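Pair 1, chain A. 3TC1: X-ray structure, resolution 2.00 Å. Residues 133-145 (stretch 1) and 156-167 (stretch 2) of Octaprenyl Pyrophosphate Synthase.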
# COMPACT_ATOMS: atom_id res chain seq x y z
N ARG A 133 -4.98 10.25 -3.42
CA ARG A 133 -6.31 10.43 -3.97
C ARG A 133 -6.86 9.12 -4.51
O ARG A 133 -8.06 8.86 -4.44
CB ARG A 133 -6.30 11.51 -5.04
CG ARG A 133 -5.91 12.85 -4.45
CD ARG A 133 -6.05 13.98 -5.43
NE ARG A 133 -7.44 14.12 -5.86
CZ ARG A 133 -7.96 15.24 -6.33
NH1 ARG A 133 -7.20 16.33 -6.43
NH2 ARG A 133 -9.24 15.29 -6.68
N LEU A 134 -5.98 8.27 -5.04
CA LEU A 134 -6.41 6.97 -5.54
C LEU A 134 -6.99 6.16 -4.37
O LEU A 134 -7.98 5.45 -4.52
CB LEU A 134 -5.23 6.20 -6.14
CG LEU A 134 -4.59 6.71 -7.43
CD1 LEU A 134 -3.34 5.90 -7.73
CD2 LEU A 134 -5.59 6.59 -8.58
N SER A 135 -6.35 6.27 -3.21
CA SER A 135 -6.84 5.54 -2.05
C SER A 135 -8.14 6.14 -1.53
O SER A 135 -9.03 5.41 -1.08
CB SER A 135 -5.78 5.50 -0.94
OG SER A 135 -5.65 6.75 -0.28
N ARG A 136 -8.28 7.46 -1.60
CA ARG A 136 -9.50 8.10 -1.15
C ARG A 136 -10.63 7.72 -2.11
O ARG A 136 -11.77 7.49 -1.70
CB ARG A 136 -9.36 9.63 -1.11
CG ARG A 136 -10.61 10.33 -0.59
CD ARG A 136 -10.41 11.83 -0.48
NE ARG A 136 -10.34 12.50 -1.77
CZ ARG A 136 -9.87 13.72 -1.96
NH1 ARG A 136 -9.41 14.42 -0.94
NH2 ARG A 136 -9.84 14.25 -3.18
N GLY A 137 -10.30 7.67 -3.40
CA GLY A 137 -11.29 7.32 -4.40
C GLY A 137 -11.75 5.88 -4.26
O GLY A 137 -12.91 5.56 -4.49
N GLU A 138 -10.83 4.99 -3.89
CA GLU A 138 -11.17 3.59 -3.73
C GLU A 138 -12.16 3.45 -2.57
O GLU A 138 -13.15 2.72 -2.68
CB GLU A 138 -9.92 2.76 -3.46
CG GLU A 138 -10.20 1.30 -3.18
CD GLU A 138 -10.86 0.58 -4.34
OE1 GLU A 138 -11.24 -0.60 -4.17
OE2 GLU A 138 -10.99 1.18 -5.43
N ILE A 139 -11.90 4.15 -1.48
CA ILE A 139 -12.78 4.09 -0.32
C ILE A 139 -14.13 4.70 -0.66
O ILE A 139 -15.17 4.17 -0.28
CB ILE A 139 -12.17 4.85 0.88
CG1 ILE A 139 -10.96 4.08 1.40
CG2 ILE A 139 -13.21 5.00 1.99
CD1 ILE A 139 -10.26 4.77 2.55
N GLU A 140 -14.11 5.81 -1.38
CA GLU A 140 -15.33 6.47 -1.80
C GLU A 140 -16.16 5.52 -2.66
O GLU A 140 -17.37 5.39 -2.49
CB GLU A 140 -15.00 7.73 -2.61
CG GLU A 140 -14.51 8.91 -1.77
CD GLU A 140 -13.89 10.02 -2.60
OE1 GLU A 140 -13.72 11.14 -2.07
OE2 GLU A 140 -13.57 9.79 -3.79
N ASP A 141 -15.49 4.84 -3.59
CA ASP A 141 -16.16 3.92 -4.49
C ASP A 141 -16.89 2.78 -3.78
O ASP A 141 -18.04 2.47 -4.12
CB ASP A 141 -15.15 3.36 -5.50
CG ASP A 141 -15.81 2.92 -6.81
OD1 ASP A 141 -16.83 3.53 -7.21
OD2 ASP A 141 -15.28 1.99 -7.45
N VAL A 142 -16.28 2.14 -2.80
CA VAL A 142 -17.01 1.06 -2.17
C VAL A 142 -18.04 1.56 -1.15
O VAL A 142 -19.06 0.91 -0.95
CB VAL A 142 -16.05 -0.05 -1.57
CG1 VAL A 142 -14.60 0.38 -1.73
CG2 VAL A 142 -16.38 -0.32 -0.09
N PHE A 143 -17.82 2.73 -0.54
CA PHE A 143 -18.83 3.23 0.40
C PHE A 143 -20.06 3.69 -0.40
O PHE A 143 -21.20 3.40 -0.04
CB PHE A 143 -18.30 4.40 1.25
CG PHE A 143 -17.61 3.97 2.52
CD1 PHE A 143 -16.43 3.22 2.47
CD2 PHE A 143 -18.13 4.31 3.77
CE1 PHE A 143 -15.79 2.82 3.64
CE2 PHE A 143 -17.49 3.92 4.94
CZ PHE A 143 -16.32 3.17 4.88
N VAL A 144 -19.83 4.41 -1.49
CA VAL A 144 -20.95 4.86 -2.31
C VAL A 144 -21.60 3.62 -2.95
O VAL A 144 -22.80 3.60 -3.24
CB VAL A 144 -20.49 5.84 -3.43
CG1 VAL A 144 -21.66 6.17 -4.35
CG2 VAL A 144 -19.95 7.13 -2.80
N GLY A 145 -20.79 2.58 -3.15
CA GLY A 145 -21.27 1.36 -3.77
C GLY A 145 -22.10 0.45 -2.87
O GLY A 145 -22.49 -0.63 -3.30
N TRP A 156 -18.69 11.66 -10.14
CA TRP A 156 -17.63 12.48 -10.72
C TRP A 156 -16.42 12.57 -9.79
O TRP A 156 -15.28 12.56 -10.24
CB TRP A 156 -18.16 13.88 -11.03
CG TRP A 156 -19.14 13.90 -12.17
CD1 TRP A 156 -20.37 14.49 -12.17
CD2 TRP A 156 -18.96 13.32 -13.46
NE1 TRP A 156 -20.97 14.31 -13.40
CE2 TRP A 156 -20.13 13.60 -14.21
CE3 TRP A 156 -17.93 12.59 -14.07
CZ2 TRP A 156 -20.30 13.17 -15.53
CZ3 TRP A 156 -18.09 12.17 -15.39
CH2 TRP A 156 -19.27 12.46 -16.10
N ARG A 157 -16.67 12.66 -8.49
CA ARG A 157 -15.59 12.74 -7.52
C ARG A 157 -14.79 11.44 -7.53
O ARG A 157 -13.55 11.45 -7.48
CB ARG A 157 -16.15 12.99 -6.11
CG ARG A 157 -15.07 13.11 -5.05
CD ARG A 157 -15.64 13.55 -3.72
NE ARG A 157 -14.59 13.70 -2.72
CZ ARG A 157 -14.77 14.19 -1.50
NH1 ARG A 157 -15.98 14.59 -1.12
NH2 ARG A 157 -13.75 14.28 -0.66
N ILE A 158 -15.49 10.32 -7.62
CA ILE A 158 -14.83 9.02 -7.66
C ILE A 158 -13.99 8.87 -8.93
O ILE A 158 -12.85 8.43 -8.87
CB ILE A 158 -15.86 7.86 -7.59
CG1 ILE A 158 -16.54 7.87 -6.23
CG2 ILE A 158 -15.16 6.53 -7.87
CD1 ILE A 158 -17.68 6.87 -6.08
N LEU A 159 -14.57 9.24 -10.08
CA LEU A 159 -13.84 9.13 -11.34
C LEU A 159 -12.56 9.96 -11.31
O LEU A 159 -11.51 9.51 -11.76
CB LEU A 159 -14.71 9.60 -12.51
CG LEU A 159 -15.17 8.47 -13.43
CD1 LEU A 159 -16.09 7.56 -12.64
CD2 LEU A 159 -15.90 9.02 -14.66
N GLU A 160 -12.66 11.17 -10.77
CA GLU A 160 -11.52 12.06 -10.67
C GLU A 160 -10.45 11.50 -9.73
O GLU A 160 -9.25 11.51 -10.05
CB GLU A 160 -11.98 13.44 -10.18
CG GLU A 160 -12.85 14.20 -11.16
CD GLU A 160 -13.71 15.25 -10.48
OE1 GLU A 160 -13.36 15.67 -9.36
OE2 GLU A 160 -14.73 15.68 -11.07
N ASP A 161 -10.87 11.02 -8.57
CA ASP A 161 -9.94 10.46 -7.60
C ASP A 161 -9.32 9.14 -8.01
O ASP A 161 -8.10 8.95 -7.87
CB ASP A 161 -10.62 10.29 -6.23
CG ASP A 161 -10.76 11.60 -5.48
OD1 ASP A 161 -10.08 12.57 -5.85
OD2 ASP A 161 -11.54 11.65 -4.51
N LYS A 162 -10.13 8.21 -8.50
CA LYS A 162 -9.63 6.90 -8.89
C LYS A 162 -8.94 6.80 -10.24
O LYS A 162 -8.10 5.92 -10.43
CB LYS A 162 -10.75 5.85 -8.86
CG LYS A 162 -11.18 5.42 -7.47
CD LYS A 162 -12.03 4.16 -7.54
CE LYS A 162 -11.24 3.00 -8.12
NZ LYS A 162 -12.06 1.77 -8.27
N THR A 163 -9.27 7.68 -11.17
CA THR A 163 -8.67 7.60 -12.50
C THR A 163 -8.06 8.86 -13.10
O THR A 163 -6.90 8.86 -13.51
CB THR A 163 -9.69 7.07 -13.54
OG1 THR A 163 -10.15 5.77 -13.14
CG2 THR A 163 -9.06 6.97 -14.92
N ALA A 164 -8.84 9.93 -13.17
CA ALA A 164 -8.39 11.16 -13.81
C ALA A 164 -7.15 11.84 -13.24
O ALA A 164 -6.20 12.11 -13.98
CB ALA A 164 -9.53 12.15 -13.87
N HIS A 165 -7.15 12.12 -11.94
CA HIS A 165 -6.02 12.80 -11.31
C HIS A 165 -4.67 12.09 -11.40
O HIS A 165 -3.63 12.74 -11.44
CB HIS A 165 -6.35 13.10 -9.85
CG HIS A 165 -7.32 14.23 -9.68
ND1 HIS A 165 -7.05 15.51 -10.09
CD2 HIS A 165 -8.57 14.26 -9.16
CE1 HIS A 165 -8.09 16.29 -9.84
NE2 HIS A 165 -9.03 15.55 -9.27
N PHE A 166 -4.68 10.76 -11.42
CA PHE A 166 -3.43 10.02 -11.53
C PHE A 166 -2.81 10.24 -12.91
O PHE A 166 -1.61 10.47 -13.04
CB PHE A 166 -3.69 8.54 -11.26
CG PHE A 166 -2.47 7.67 -11.36
CD1 PHE A 166 -1.22 8.14 -10.96
CD2 PHE A 166 -2.57 6.36 -11.83
CE1 PHE A 166 -0.09 7.32 -11.03
CE2 PHE A 166 -1.45 5.53 -11.89
CZ PHE A 166 -0.21 6.01 -11.49
N ILE A 167 -3.63 10.18 -13.96
CA ILE A 167 -3.12 10.41 -15.31
C ILE A 167 -2.65 11.86 -15.39
O ILE A 167 -1.59 12.16 -15.95
CB ILE A 167 -4.20 10.13 -16.38
CG1 ILE A 167 -4.58 8.64 -16.35
CG2 ILE A 167 -3.68 10.50 -17.78
CD1 ILE A 167 -5.74 8.26 -17.26

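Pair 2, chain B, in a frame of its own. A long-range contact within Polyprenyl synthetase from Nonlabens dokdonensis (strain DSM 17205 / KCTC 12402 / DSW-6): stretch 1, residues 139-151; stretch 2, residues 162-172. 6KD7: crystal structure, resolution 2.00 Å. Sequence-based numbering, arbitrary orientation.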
# COMPACT_ATOMS: atom_id res chain seq x y z
N GLU B 139 -33.34 -10.25 11.95
CA GLU B 139 -33.84 -8.90 11.61
C GLU B 139 -32.70 -7.89 11.76
O GLU B 139 -32.62 -6.96 10.95
CB GLU B 139 -35.00 -8.54 12.54
CG GLU B 139 -36.32 -9.17 12.11
CD GLU B 139 -37.44 -9.11 13.14
OE1 GLU B 139 -37.16 -8.96 14.36
OE2 GLU B 139 -38.57 -9.23 12.70
N VAL B 140 -31.89 -8.04 12.80
CA VAL B 140 -30.74 -7.14 13.06
C VAL B 140 -29.80 -7.25 11.83
O VAL B 140 -29.35 -6.22 11.37
CB VAL B 140 -30.09 -7.47 14.42
CG1 VAL B 140 -28.71 -6.82 14.61
CG2 VAL B 140 -31.01 -7.04 15.56
N CYS B 141 -29.56 -8.45 11.30
CA CYS B 141 -28.72 -8.63 10.07
C CYS B 141 -29.34 -7.84 8.90
O CYS B 141 -28.60 -7.10 8.18
CB CYS B 141 -28.52 -10.09 9.70
SG CYS B 141 -27.58 -11.01 10.94
N GLU B 142 -30.65 -7.91 8.73
CA GLU B 142 -31.34 -7.22 7.63
C GLU B 142 -31.20 -5.72 7.84
O GLU B 142 -30.98 -5.01 6.86
CB GLU B 142 -32.81 -7.61 7.53
CG GLU B 142 -32.99 -9.08 7.19
CD GLU B 142 -34.44 -9.54 7.08
OE1 GLU B 142 -35.32 -8.68 7.31
OE2 GLU B 142 -34.67 -10.75 6.76
N GLY B 143 -31.37 -5.25 9.06
CA GLY B 143 -31.24 -3.81 9.30
C GLY B 143 -29.84 -3.30 8.94
O GLY B 143 -29.76 -2.20 8.41
N GLN B 144 -28.81 -4.07 9.26
CA GLN B 144 -27.40 -3.76 8.96
C GLN B 144 -27.28 -3.64 7.44
O GLN B 144 -26.69 -2.63 6.96
CB GLN B 144 -26.42 -4.83 9.43
CG GLN B 144 -26.12 -4.80 10.92
CD GLN B 144 -25.46 -3.51 11.37
OE1 GLN B 144 -24.95 -2.73 10.54
NE2 GLN B 144 -25.49 -3.28 12.68
N GLN B 145 -27.83 -4.61 6.72
CA GLN B 145 -27.68 -4.60 5.24
C GLN B 145 -28.39 -3.39 4.66
O GLN B 145 -27.85 -2.81 3.73
CB GLN B 145 -28.21 -5.85 4.57
CG GLN B 145 -27.92 -5.88 3.07
CD GLN B 145 -26.45 -5.80 2.75
OE1 GLN B 145 -25.62 -6.49 3.35
NE2 GLN B 145 -26.12 -4.88 1.85
N HIS B 146 -29.58 -3.05 5.16
CA HIS B 146 -30.32 -1.87 4.65
C HIS B 146 -29.44 -0.64 4.88
O HIS B 146 -29.39 0.22 4.00
CB HIS B 146 -31.68 -1.71 5.36
CG HIS B 146 -32.69 -2.71 4.91
ND1 HIS B 146 -33.39 -3.53 5.78
CD2 HIS B 146 -33.11 -3.04 3.69
CE1 HIS B 146 -34.18 -4.33 5.10
NE2 HIS B 146 -34.02 -4.05 3.83
N ASP B 147 -28.85 -0.51 6.05
CA ASP B 147 -28.05 0.69 6.38
C ASP B 147 -26.87 0.78 5.38
O ASP B 147 -26.56 1.88 4.90
CB ASP B 147 -27.56 0.64 7.81
CG ASP B 147 -27.19 1.99 8.39
OD1 ASP B 147 -27.69 3.00 7.94
OD2 ASP B 147 -26.44 2.01 9.30
N VAL B 148 -26.26 -0.35 5.04
CA VAL B 148 -25.15 -0.42 4.04
C VAL B 148 -25.72 -0.00 2.68
O VAL B 148 -25.09 0.82 2.04
CB VAL B 148 -24.51 -1.82 3.97
CG1 VAL B 148 -23.58 -1.98 2.77
CG2 VAL B 148 -23.76 -2.09 5.25
N ASP B 149 -26.87 -0.56 2.28
CA ASP B 149 -27.48 -0.24 0.97
C ASP B 149 -27.75 1.27 0.89
O ASP B 149 -27.60 1.85 -0.21
CB ASP B 149 -28.74 -1.06 0.72
CG ASP B 149 -28.50 -2.56 0.60
OD1 ASP B 149 -27.33 -2.99 0.40
OD2 ASP B 149 -29.47 -3.30 0.78
N PHE B 150 -28.13 1.93 1.98
CA PHE B 150 -28.48 3.37 1.94
C PHE B 150 -27.24 4.22 1.60
O PHE B 150 -27.40 5.33 1.08
CB PHE B 150 -29.05 3.86 3.27
CG PHE B 150 -30.41 3.35 3.66
CD1 PHE B 150 -31.23 2.67 2.77
CD2 PHE B 150 -30.88 3.56 4.95
CE1 PHE B 150 -32.48 2.21 3.15
CE2 PHE B 150 -32.14 3.12 5.32
CZ PHE B 150 -32.93 2.43 4.42
N GLU B 151 -26.05 3.68 1.85
CA GLU B 151 -24.80 4.44 1.59
C GLU B 151 -24.70 4.81 0.11
O GLU B 151 -24.09 5.82 -0.17
CB GLU B 151 -23.57 3.63 1.99
CG GLU B 151 -23.44 3.41 3.48
CD GLU B 151 -22.28 2.51 3.85
OE1 GLU B 151 -21.50 2.17 2.97
OE2 GLU B 151 -22.18 2.14 5.02
N LEU B 162 -37.02 4.59 8.80
CA LEU B 162 -37.61 4.16 10.11
C LEU B 162 -37.66 2.64 10.17
O LEU B 162 -37.34 2.06 11.21
CB LEU B 162 -39.00 4.78 10.29
CG LEU B 162 -38.97 6.30 10.48
CD1 LEU B 162 -40.38 6.88 10.41
CD2 LEU B 162 -38.26 6.67 11.77
N ASN B 163 -37.96 2.01 9.04
CA ASN B 163 -37.93 0.53 8.92
C ASN B 163 -36.50 0.04 9.20
O ASN B 163 -36.34 -0.96 9.94
CB ASN B 163 -38.48 0.10 7.56
CG ASN B 163 -38.50 -1.41 7.46
OD1 ASN B 163 -39.17 -2.03 8.24
ND2 ASN B 163 -37.65 -1.99 6.62
N MET B 164 -35.47 0.73 8.69
CA MET B 164 -34.09 0.24 8.87
C MET B 164 -33.72 0.33 10.37
O MET B 164 -33.22 -0.69 10.94
CB MET B 164 -33.13 1.03 7.98
CG MET B 164 -31.66 0.65 8.18
SD MET B 164 -30.86 1.46 9.57
CE MET B 164 -30.78 3.15 8.99
N ILE B 165 -33.91 1.49 11.00
CA ILE B 165 -33.53 1.63 12.43
C ILE B 165 -34.41 0.74 13.32
O ILE B 165 -33.92 0.25 14.38
CB ILE B 165 -33.50 3.08 12.91
CG1 ILE B 165 -34.85 3.77 12.80
CG2 ILE B 165 -32.37 3.83 12.22
CD1 ILE B 165 -34.91 5.05 13.63
N LYS B 166 -35.61 0.41 12.88
CA LYS B 166 -36.45 -0.52 13.67
C LYS B 166 -35.74 -1.86 13.72
O LYS B 166 -35.52 -2.39 14.85
CB LYS B 166 -37.85 -0.66 13.07
CG LYS B 166 -38.73 -1.64 13.83
CD LYS B 166 -40.10 -1.78 13.23
CE LYS B 166 -40.48 -3.20 12.94
NZ LYS B 166 -41.59 -3.20 11.96
N LEU B 167 -35.40 -2.40 12.54
CA LEU B 167 -34.69 -3.71 12.43
C LEU B 167 -33.32 -3.64 13.11
O LEU B 167 -32.92 -4.60 13.80
CB LEU B 167 -34.57 -4.10 10.96
CG LEU B 167 -35.90 -4.37 10.26
CD1 LEU B 167 -35.76 -4.52 8.76
CD2 LEU B 167 -36.52 -5.64 10.81
N LYS B 168 -32.58 -2.56 12.92
CA LYS B 168 -31.16 -2.55 13.32
C LYS B 168 -31.02 -2.30 14.83
O LYS B 168 -30.04 -2.79 15.41
CB LYS B 168 -30.40 -1.47 12.55
CG LYS B 168 -28.88 -1.56 12.61
CD LYS B 168 -28.26 -0.21 12.35
CE LYS B 168 -27.12 -0.25 11.36
NZ LYS B 168 -25.94 0.52 11.83
N THR B 169 -31.89 -1.46 15.40
CA THR B 169 -31.72 -1.07 16.81
C THR B 169 -32.94 -1.28 17.71
O THR B 169 -32.75 -1.27 18.90
CB THR B 169 -31.33 0.41 16.89
OG1 THR B 169 -32.50 1.16 16.58
CG2 THR B 169 -30.24 0.81 15.93
N SER B 170 -34.14 -1.43 17.18
CA SER B 170 -35.35 -1.49 18.03
C SER B 170 -35.88 -2.90 18.29
O SER B 170 -36.27 -3.17 19.40
CB SER B 170 -36.42 -0.63 17.47
OG SER B 170 -35.97 0.70 17.36
N VAL B 171 -35.86 -3.77 17.29
CA VAL B 171 -36.44 -5.14 17.50
C VAL B 171 -35.77 -5.82 18.70
O VAL B 171 -36.43 -6.60 19.36
CB VAL B 171 -36.41 -6.03 16.24
CG1 VAL B 171 -37.30 -5.46 15.17
CG2 VAL B 171 -35.01 -6.26 15.72
N LEU B 172 -34.49 -5.57 18.98
CA LEU B 172 -33.80 -6.24 20.09
C LEU B 172 -34.29 -5.66 21.42
O LEU B 172 -34.18 -6.36 22.42
CB LEU B 172 -32.30 -6.12 19.97
CG LEU B 172 -31.47 -6.70 21.10
CD1 LEU B 172 -31.62 -8.21 21.18
CD2 LEU B 172 -30.00 -6.29 20.94

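Two helices packed closely in near-antiparallel fashion, compared in pair 1 (octaprenyl pyrophosphate synthase) and pair 2 (polyprenyl synthetase). The axes approach to 7.1 Å at 152° in pair 1 and to 6.9 Å at 142° in pair 2, and 14 central residues superpose with an RMSD of 0.4 Å. In both, the second helix carries a wider pi-type turn, at 160-164 and at 166-170. The close approach centres on matched glycines. CA of Gly137(A) lies 3.6 Å from CB of Asp161(A), and CA of Gly143(B) lies 3.7 Å from CB of Leu167(B). A CB on either glycine would point toward the other helix and clash, with CG of Lys162(A) at 2.7 Å in pair 1 and with N of Lys168(B) at 2.6 Å in pair 2.

One turn earlier, Leu134(A) matches Val140(B), and each makes a CA-H...O contact: CA of Leu134(A) to O of Asp161(A), 3.5 Å, and CA of Val140(B) to O of Leu167(B), 3.4 Å. The leucine also packs its CD2 against CB of Phe166(A) at 3.8 Å; in pair 2, CG2 of Val140(B) meets CG2 of Val171(B) at 4.1 Å. His165(A), whose NE2 lies over one face of the Arg133(A) guanidinium, matches Val171(B), whose CB lies 3.6 Å from OE1 of Glu139(B).

A clear difference is Asp161(A) against Leu167(B), whose side-chain centres fall 0.4 Å apart. The buried aspartate accepts hydrogen bonds within salt bridges from NE of Arg133(A) to OD1 (3.1 Å) and from NE of Arg136(A) to OD2 (3.1 Å). Its OD2 also lies 2.8 Å from OE2 of Glu140(A), a close approach of like charges, while OE1 of Glu140(A) forms a salt bridge with NE of Arg157(A) at 2.8 Å. In pair 2 the leucine fills this place by van der Waals contact, without hydrogen bonds across the stretches: CD2 of Leu167(B) lies 3.7 Å from CB of Glu139(B), the match of Arg133(A). CD1 of Leu167(B) approaches the ring edge of His146(B), the match of Glu140(A).

Ile158(A) and Met164(B) are equivalent knobs. The isoleucine sits among Gly137(A), Glu140(A), Asp141(A) and Val144(A), its CD1 4.0 Å from CG2 of Val144(A). The methionine occupies the matched hole, where CE2 of Phe150(B) reaches its CB at 3.5 Å.

One charged pairing is common to both pairs. NZ of Lys162(A) bonds weakly to OD2 of Asp141(A) at 3.3 Å, and NZ of Lys168(B) bonds weakly to OD2 of Asp147(B) at 3.0 Å, each within a salt bridge. Pair 1 adds a second bridge from the same NZ of Lys162(A) to OE2 of Glu138(A), 3.1 Å; the matched Gln144(B) is uncharged, and its OE1 lies 3.4 Å from CE of Lys168(B).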